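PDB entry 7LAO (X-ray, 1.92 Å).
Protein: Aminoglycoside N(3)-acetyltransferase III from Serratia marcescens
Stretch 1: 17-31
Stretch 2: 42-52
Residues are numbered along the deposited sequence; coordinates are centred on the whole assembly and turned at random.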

# COMPACT_ATOMS: atom_id res chain seq x y z
N GLY A 17 -2.62 8.06 18.16
CA GLY A 17 -2.99 6.72 18.58
C GLY A 17 -1.97 5.65 18.26
O GLY A 17 -2.20 4.49 18.63
N VAL A 18 -0.84 5.95 17.61
CA VAL A 18 0.17 4.93 17.36
C VAL A 18 0.80 4.51 18.69
O VAL A 18 1.08 5.36 19.55
CB VAL A 18 1.24 5.45 16.38
CG1 VAL A 18 2.37 4.35 16.12
CG2 VAL A 18 0.60 5.93 15.05
N ARG A 19 1.02 3.21 18.87
CA ARG A 19 1.52 2.67 20.13
C ARG A 19 2.65 1.68 19.88
O ARG A 19 2.70 1.06 18.81
CB ARG A 19 0.41 1.97 20.92
CG ARG A 19 -0.64 2.89 21.52
CD ARG A 19 0.03 3.86 22.50
NE ARG A 19 -0.91 4.79 23.09
CZ ARG A 19 -1.23 5.99 22.58
NH1 ARG A 19 -0.69 6.43 21.43
NH2 ARG A 19 -2.12 6.76 23.22
N PRO A 20 3.58 1.54 20.84
CA PRO A 20 4.59 0.48 20.74
C PRO A 20 4.00 -0.91 20.50
O PRO A 20 3.03 -1.33 21.14
CB PRO A 20 5.31 0.56 22.10
CG PRO A 20 5.19 1.97 22.49
CD PRO A 20 3.81 2.42 21.99
N GLY A 21 4.60 -1.62 19.55
CA GLY A 21 4.12 -2.93 19.15
C GLY A 21 3.21 -2.92 17.94
O GLY A 21 2.91 -4.00 17.40
N ASP A 22 2.74 -1.75 17.52
CA ASP A 22 1.75 -1.70 16.44
C ASP A 22 2.37 -2.14 15.14
O ASP A 22 3.57 -1.94 14.90
CB ASP A 22 1.25 -0.26 16.22
CG ASP A 22 0.18 0.13 17.21
OD1 ASP A 22 -0.21 -0.75 18.00
OD2 ASP A 22 -0.26 1.33 17.21
N LEU A 23 1.51 -2.66 14.27
CA LEU A 23 1.81 -2.86 12.87
C LEU A 23 1.13 -1.74 12.08
O LEU A 23 -0.10 -1.63 12.08
CB LEU A 23 1.30 -4.23 12.42
CG LEU A 23 1.19 -4.50 10.92
CD1 LEU A 23 2.57 -4.51 10.27
CD2 LEU A 23 0.53 -5.94 10.74
N ILE A 24 1.93 -0.88 11.43
CA ILE A 24 1.44 0.31 10.76
C ILE A 24 1.77 0.23 9.28
O ILE A 24 2.94 0.09 8.90
CB ILE A 24 2.07 1.57 11.39
CG1 ILE A 24 1.73 1.57 12.89
CG2 ILE A 24 1.49 2.86 10.74
CD1 ILE A 24 0.27 1.71 13.15
N MET A 25 0.77 0.36 8.44
CA MET A 25 1.00 0.61 7.02
C MET A 25 0.82 2.11 6.79
O MET A 25 -0.25 2.66 7.08
CB MET A 25 0.02 -0.18 6.16
CG MET A 25 0.22 0.03 4.65
SD MET A 25 -0.59 -1.33 3.66
CE MET A 25 -0.23 -0.76 1.98
N VAL A 26 1.86 2.76 6.25
CA VAL A 26 1.88 4.22 6.11
C VAL A 26 1.67 4.61 4.65
O VAL A 26 2.37 4.10 3.76
CB VAL A 26 3.21 4.80 6.62
CG1 VAL A 26 3.19 6.37 6.68
CG2 VAL A 26 3.64 4.18 7.94
N HIS A 27 0.80 5.59 4.41
CA HIS A 27 0.74 6.27 3.12
C HIS A 27 0.99 7.74 3.42
O HIS A 27 0.25 8.33 4.19
CB HIS A 27 -0.62 6.10 2.42
CG HIS A 27 -1.09 4.68 2.36
ND1 HIS A 27 -0.73 3.82 1.35
CD2 HIS A 27 -1.88 3.96 3.20
CE1 HIS A 27 -1.28 2.63 1.56
NE2 HIS A 27 -1.98 2.69 2.68
N ALA A 28 2.02 8.32 2.83
CA ALA A 28 2.35 9.70 3.21
C ALA A 28 2.46 10.62 2.01
O ALA A 28 2.83 10.19 0.91
CB ALA A 28 3.67 9.79 3.99
N SER A 29 2.12 11.89 2.23
CA SER A 29 2.63 12.99 1.41
C SER A 29 3.60 13.77 2.28
O SER A 29 3.18 14.46 3.23
CB SER A 29 1.55 13.92 0.87
OG SER A 29 2.17 15.17 0.56
N LEU A 30 4.90 13.63 2.00
CA LEU A 30 5.89 14.28 2.83
C LEU A 30 5.89 15.78 2.66
O LEU A 30 6.46 16.48 3.50
CB LEU A 30 7.30 13.74 2.51
CG LEU A 30 7.32 12.26 2.90
CD1 LEU A 30 8.54 11.54 2.35
CD2 LEU A 30 7.26 12.11 4.41
N LYS A 31 5.28 16.28 1.58
CA LYS A 31 5.14 17.73 1.45
C LYS A 31 4.09 18.24 2.41
O LYS A 31 4.28 19.29 3.04
CB LYS A 31 4.82 18.12 0.02
CG LYS A 31 4.56 19.64 -0.18
CD LYS A 31 5.85 20.49 -0.05
CE LYS A 31 5.79 21.82 -0.86
NZ LYS A 31 6.82 22.81 -0.42
N SER A 42 14.12 11.03 8.62
CA SER A 42 13.71 11.30 9.99
C SER A 42 12.26 10.96 10.23
O SER A 42 11.89 10.65 11.37
CB SER A 42 13.89 12.77 10.35
OG SER A 42 15.23 13.14 10.29
N VAL A 43 11.42 11.04 9.20
CA VAL A 43 10.06 10.54 9.36
C VAL A 43 10.07 9.02 9.64
O VAL A 43 9.35 8.54 10.52
CB VAL A 43 9.20 10.89 8.14
CG1 VAL A 43 7.79 10.32 8.33
CG2 VAL A 43 9.14 12.46 7.89
N VAL A 44 10.93 8.27 8.96
CA VAL A 44 11.02 6.82 9.26
C VAL A 44 11.48 6.60 10.71
O VAL A 44 10.88 5.80 11.46
CB VAL A 44 11.95 6.13 8.24
CG1 VAL A 44 12.24 4.62 8.65
CG2 VAL A 44 11.32 6.19 6.82
N SER A 45 12.50 7.34 11.14
CA SER A 45 12.99 7.30 12.51
C SER A 45 11.89 7.61 13.51
O SER A 45 11.79 6.97 14.55
CB SER A 45 14.12 8.32 12.67
OG SER A 45 15.10 8.04 11.69
N ALA A 46 11.06 8.61 13.24
CA ALA A 46 9.98 8.92 14.16
C ALA A 46 8.96 7.79 14.22
O ALA A 46 8.42 7.48 15.30
CB ALA A 46 9.26 10.20 13.72
N LEU A 47 8.59 7.26 13.07
CA LEU A 47 7.66 6.13 13.07
C LEU A 47 8.23 4.95 13.85
O LEU A 47 7.50 4.22 14.55
CB LEU A 47 7.34 5.73 11.63
CG LEU A 47 6.43 6.68 10.86
CD1 LEU A 47 6.68 6.51 9.34
CD2 LEU A 47 4.94 6.37 11.20
N ARG A 48 9.53 4.68 13.69
CA ARG A 48 10.14 3.58 14.43
C ARG A 48 10.15 3.88 15.91
O ARG A 48 9.80 3.01 16.73
CB ARG A 48 11.59 3.32 13.95
CG ARG A 48 12.35 2.44 14.94
CD ARG A 48 11.68 1.07 15.03
NE ARG A 48 11.42 0.57 13.68
CZ ARG A 48 10.71 -0.52 13.41
NH1 ARG A 48 10.20 -1.25 14.40
NH2 ARG A 48 10.47 -0.83 12.14
N ALA A 49 10.47 5.13 16.28
CA ALA A 49 10.36 5.52 17.68
C ALA A 49 8.93 5.28 18.18
O ALA A 49 8.72 4.81 19.31
CB ALA A 49 10.74 7.01 17.86
N ALA A 50 7.94 5.60 17.35
CA ALA A 50 6.55 5.47 17.80
C ALA A 50 6.17 4.00 18.01
O ALA A 50 5.42 3.67 18.95
CB ALA A 50 5.60 6.11 16.78
N VAL A 51 6.59 3.09 17.13
CA VAL A 51 6.14 1.69 17.29
C VAL A 51 7.12 0.81 18.08
O VAL A 51 6.79 -0.37 18.36
CB VAL A 51 5.84 1.03 15.93
CG1 VAL A 51 4.71 1.83 15.18
CG2 VAL A 51 7.16 0.84 15.11
N GLY A 52 8.29 1.33 18.47
CA GLY A 52 9.26 0.53 19.21
C GLY A 52 9.88 -0.58 18.38
O GLY A 52 9.57 -0.79 17.21
O HOH W 1 3.95 5.61 20.44

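The helix of residues 42-51 packs against a loop that turns into the strand 23-28, and the two backbones come closest where the helix ends, with Pro 20 CA and Val 51 CA 4.0 Å apart.

The one direct hydrogen bond between the stretches lies here. Gly 21 N donates to Val 51 O at 2.8 Å and 173°, a nearly linear bond that ties the type II turn from Arg 19 to Asp 22 to a carbonyl at the helix C-terminus. Val 51 O also receives a CA-H...O contact from Pro 20 CA at 3.4 Å. Ala 50 O lies 3.4 Å from Pro 20 N, but the proline nitrogen has no hydrogen to give. Water 1 donates to Ala 50 O (2.9 Å) and to Val 18 O (3.0 Å), bridging the two carbonyls.

The turn is itself braced: Asp 22 N bonds to Arg 19 O (3.1 Å), and Arg 19 N donates to Asp 22 OD2 (2.8 Å).

The side chains that pair across the stretches do so through apolar contacts. Val 18 CG1 meets Val 51 CG1 at 3.6 Å and Ala 50 CB at 3.7 Å, while Ile 24 CG1 reaches Val 51 CG1 at 3.8 Å. Farther back along the helix the contacts continue, with Val 26 CG2 4.1 Å from Leu 47 CD1 and Leu 30 CD2 4.0 Å from Val 43 CG2. These aliphatic groups, with no polar atoms to satisfy, pack at van der Waals distance and shield each other from water; Val 51, with 90 Å² covered, is the most covered residue of the contact.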